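Local coordinates for acyl carrier protein (Thermotoga maritima MSB8, PDB 6LVU) that probably carries the growing acyl chain from enzyme to enzyme during fatty acid biosynthesis, at residues S3-F8 against V73-E77. Residues are numbered along the deposited sequence; the frame is centred on the assembly and turned at random.
Sequences SREEIF and VSYIE
Ile7 and Val73 form the tight part of this contact, with Ile7 CG2 lying 3.7 Å from Val73 CG1. The same Ile7 methyl is 3.8 Å from Ile76 CG2, the two side chains running antiparallel alongside one another, while Ile7 CD1 packs on the CA and CB of Glu77. Val73 uses both branches: with CG1 anti to the backbone N (chi1 -178°) it meets Ile7 and lies against the centre of one face of the Arg4 guanidinium, whereas Val73 CG2 reaches the edge of the Phe8 ring, 4.0 Å from Phe8 CD2. Phe54 of helix 42-54 touches Ile7 and Ile76, and Phe50 touches Ile76, extending the apolar side.

Toward solvent the packing gives way to polar pairing. Arg4 NH1 and NH2 both donate bent hydrogen bonds to Ser74 OG (2.7 and 2.8 Å), which sits in the guanidinium plane. Arg4 NH1 also makes a 2.9 Å salt bridge to Glu77 OE2, tilted slightly from that plane, and NH2 pairs with Glu28. Ser3 OG stays 3.9 Å from Glu77 OE1, a loose outer touch. With the axes of segments 4-8 and 73-77 crossing at 122°, the start of helix 4-19 meets helix 69-79 in the helical bundle characteristic of acyl carrier proteins.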
ATOM      1  N   SER A   3      11.659 -10.119   4.901  1.00 26.61           N
ATOM      2  CA  SER A   3      11.413  -8.704   5.067  1.00 17.70           C
ATOM      3  C   SER A   3      10.337  -8.263   4.074  1.00 20.13           C
ATOM      4  O   SER A   3       9.375  -7.589   4.472  1.00 19.28           O
ATOM      5  CB  SER A   3      12.706  -7.901   4.904  1.00 17.43           C
ATOM      6  OG  SER A   3      13.317  -8.156   3.651  1.00 29.46           O
ATOM      7  N   ARG A   4      10.480  -8.615   2.791  1.00 13.84           N
ATOM      8  CA  ARG A   4       9.396  -8.320   1.856  1.00 18.89           C
ATOM      9  C   ARG A   4       8.118  -9.030   2.266  1.00 17.17           C
ATOM     10  O   ARG A   4       7.030  -8.441   2.238  1.00 16.00           O
ATOM     11  CB  ARG A   4       9.743  -8.727   0.426  1.00 15.51           C
ATOM     12  CG  ARG A   4       8.640  -8.269  -0.584  1.00 19.79           C
ATOM     13  CD  ARG A   4       9.189  -7.954  -1.950  1.00 20.57           C
ATOM     14  NE  ARG A   4       8.237  -7.269  -2.827  1.00 24.00           N
ATOM     15  CZ  ARG A   4       8.466  -6.079  -3.376  1.00 17.14           C
ATOM     16  NH1 ARG A   4       9.597  -5.435  -3.120  1.00 12.06           N
ATOM     17  NH2 ARG A   4       7.565  -5.525  -4.177  1.00 23.63           N
ATOM     18  N   GLU A   5       8.238 -10.307   2.644  1.00 15.13           N
ATOM     19  CA  GLU A   5       7.071 -11.078   3.044  1.00 14.36           C
ATOM     20  C   GLU A   5       6.426 -10.462   4.280  1.00 15.58           C
ATOM     21  O   GLU A   5       5.194 -10.436   4.394  1.00 15.18           O
ATOM     22  CB  GLU A   5       7.466 -12.538   3.273  1.00 17.07           C
ATOM     23  CG  GLU A   5       7.576 -13.359   1.968  1.00 12.00           C
ATOM     24  CD  GLU A   5       8.408 -14.656   2.161  1.00 23.12           C
ATOM     25  OE1 GLU A   5       8.652 -15.077   3.322  1.00 15.11           O
ATOM     26  OE2 GLU A   5       8.804 -15.266   1.148  1.00 23.34           O
ATOM     27  N   GLU A   6       7.243  -9.926   5.199  1.00 15.94           N
ATOM     28  CA  GLU A   6       6.712  -9.238   6.374  1.00 18.64           C
ATOM     29  C   GLU A   6       5.986  -7.960   5.975  1.00 16.69           C
ATOM     30  O   GLU A   6       4.854  -7.716   6.403  1.00 16.79           O
ATOM     31  CB  GLU A   6       7.833  -8.886   7.352  1.00 19.94           C
ATOM     32  CG  GLU A   6       7.345  -7.944   8.465  1.00 22.54           C
ATOM     33  CD  GLU A   6       8.443  -7.484   9.429  1.00 34.18           C
ATOM     34  OE1 GLU A   6       9.643  -7.700   9.150  1.00 30.69           O
ATOM     35  OE2 GLU A   6       8.094  -6.901  10.480  1.00 38.09           O
ATOM     36  N   ILE A   7       6.645  -7.124   5.175  1.00 14.34           N
ATOM     37  CA  ILE A   7       6.058  -5.861   4.758  1.00 12.17           C
ATOM     38  C   ILE A   7       4.783  -6.112   3.976  1.00 13.81           C
ATOM     39  O   ILE A   7       3.742  -5.496   4.234  1.00 12.45           O
ATOM     40  CB  ILE A   7       7.074  -5.064   3.925  1.00 17.11           C
ATOM     41  CG1 ILE A   7       8.284  -4.712   4.781  1.00 14.18           C
ATOM     42  CG2 ILE A   7       6.424  -3.808   3.334  1.00 12.74           C
ATOM     43  CD1 ILE A   7       9.455  -4.217   3.981  1.00 19.81           C
ATOM     44  N   PHE A   8       4.841  -7.036   3.016  1.00 13.67           N
ATOM     45  CA  PHE A   8       3.679  -7.300   2.177  1.00 16.03           C
ATOM     46  C   PHE A   8       2.496  -7.846   2.985  1.00 14.05           C
ATOM     47  O   PHE A   8       1.341  -7.492   2.722  1.00 14.63           O
ATOM     48  CB  PHE A   8       4.051  -8.264   1.045  1.00 13.69           C
ATOM     49  CG  PHE A   8       2.864  -8.803   0.330  1.00 18.53           C
ATOM     50  CD1 PHE A   8       2.433 -10.097   0.547  1.00 26.17           C
ATOM     51  CD2 PHE A   8       2.137  -7.994  -0.515  1.00 23.05           C
ATOM     52  CE1 PHE A   8       1.313 -10.584  -0.098  1.00 29.79           C
ATOM     53  CE2 PHE A   8       1.013  -8.467  -1.152  1.00 23.58           C
ATOM     54  CZ  PHE A   8       0.604  -9.761  -0.949  1.00 27.84           C
ATOM     55  N   VAL A  73       4.861  -1.869  -1.281  1.00 14.23           N
ATOM     56  CA  VAL A  73       5.819  -2.725  -0.585  1.00 14.11           C
ATOM     57  C   VAL A  73       7.239  -2.319  -0.942  1.00 17.39           C
ATOM     58  O   VAL A  73       8.082  -2.094  -0.054  1.00 12.90           O
ATOM     59  CB  VAL A  73       5.556  -4.203  -0.921  1.00 10.93           C
ATOM     60  CG1 VAL A  73       6.519  -5.075  -0.162  1.00 15.68           C
ATOM     61  CG2 VAL A  73       4.132  -4.573  -0.605  1.00 12.48           C
ATOM     62  N   SER A  74       7.528  -2.154  -2.243  1.00 14.35           N
ATOM     63  CA  SER A  74       8.892  -1.827  -2.649  1.00 15.58           C
ATOM     64  C   SER A  74       9.318  -0.467  -2.120  1.00 16.18           C
ATOM     65  O   SER A  74      10.462  -0.289  -1.696  1.00 16.81           O
ATOM     66  CB  SER A  74       9.040  -1.868  -4.167  1.00 14.60           C
ATOM     67  OG  SER A  74       9.140  -3.214  -4.607  1.00 19.59           O
ATOM     68  N   TYR A  75       8.412   0.506  -2.124  1.00 15.38           N
ATOM     69  CA  TYR A  75       8.775   1.790  -1.552  1.00 17.64           C
ATOM     70  C   TYR A  75       9.085   1.650  -0.063  1.00 18.91           C
ATOM     71  O   TYR A  75      10.078   2.203   0.423  1.00 21.09           O
ATOM     72  CB  TYR A  75       7.668   2.808  -1.810  1.00 20.02           C
ATOM     73  CG  TYR A  75       8.102   4.231  -1.592  1.00 26.02           C
ATOM     74  CD1 TYR A  75       8.499   5.029  -2.658  1.00 36.89           C
ATOM     75  CD2 TYR A  75       8.130   4.783  -0.313  1.00 34.49           C
ATOM     76  CE1 TYR A  75       8.908   6.343  -2.455  1.00 36.36           C
ATOM     77  CE2 TYR A  75       8.540   6.095  -0.102  1.00 35.01           C
ATOM     78  CZ  TYR A  75       8.924   6.868  -1.174  1.00 37.76           C
ATOM     79  OH  TYR A  75       9.324   8.172  -0.949  1.00 44.07           O
ATOM     80  N   ILE A  76       8.275   0.880   0.671  1.00 15.03           N
ATOM     81  CA  ILE A  76       8.559   0.650   2.086  1.00 14.95           C
ATOM     82  C   ILE A  76       9.875  -0.092   2.255  1.00 24.24           C
ATOM     83  O   ILE A  76      10.699   0.266   3.111  1.00 23.36           O
ATOM     84  CB  ILE A  76       7.399  -0.110   2.759  1.00 13.73           C
ATOM     85  CG1 ILE A  76       6.128   0.731   2.730  1.00 15.08           C
ATOM     86  CG2 ILE A  76       7.728  -0.378   4.192  1.00 14.24           C
ATOM     87  CD1 ILE A  76       4.903  -0.030   3.133  1.00 15.35           C
ATOM     88  N   GLU A  77      10.102  -1.127   1.433  1.00 15.97           N
ATOM     89  CA  GLU A  77      11.285  -1.953   1.597  1.00 20.85           C
ATOM     90  C   GLU A  77      12.563  -1.157   1.383  1.00 19.31           C
ATOM     91  O   GLU A  77      13.566  -1.407   2.057  1.00 20.25           O
ATOM     92  CB  GLU A  77      11.235  -3.148   0.640  1.00 19.39           C
ATOM     93  CG  GLU A  77      12.372  -4.120   0.864  1.00 20.94           C
ATOM     94  CD  GLU A  77      12.320  -5.309  -0.083  1.00 29.59           C
ATOM     95  OE1 GLU A  77      12.965  -6.337   0.232  1.00 26.05           O
ATOM     96  OE2 GLU A  77      11.648  -5.211  -1.143  1.00 28.26           O
TER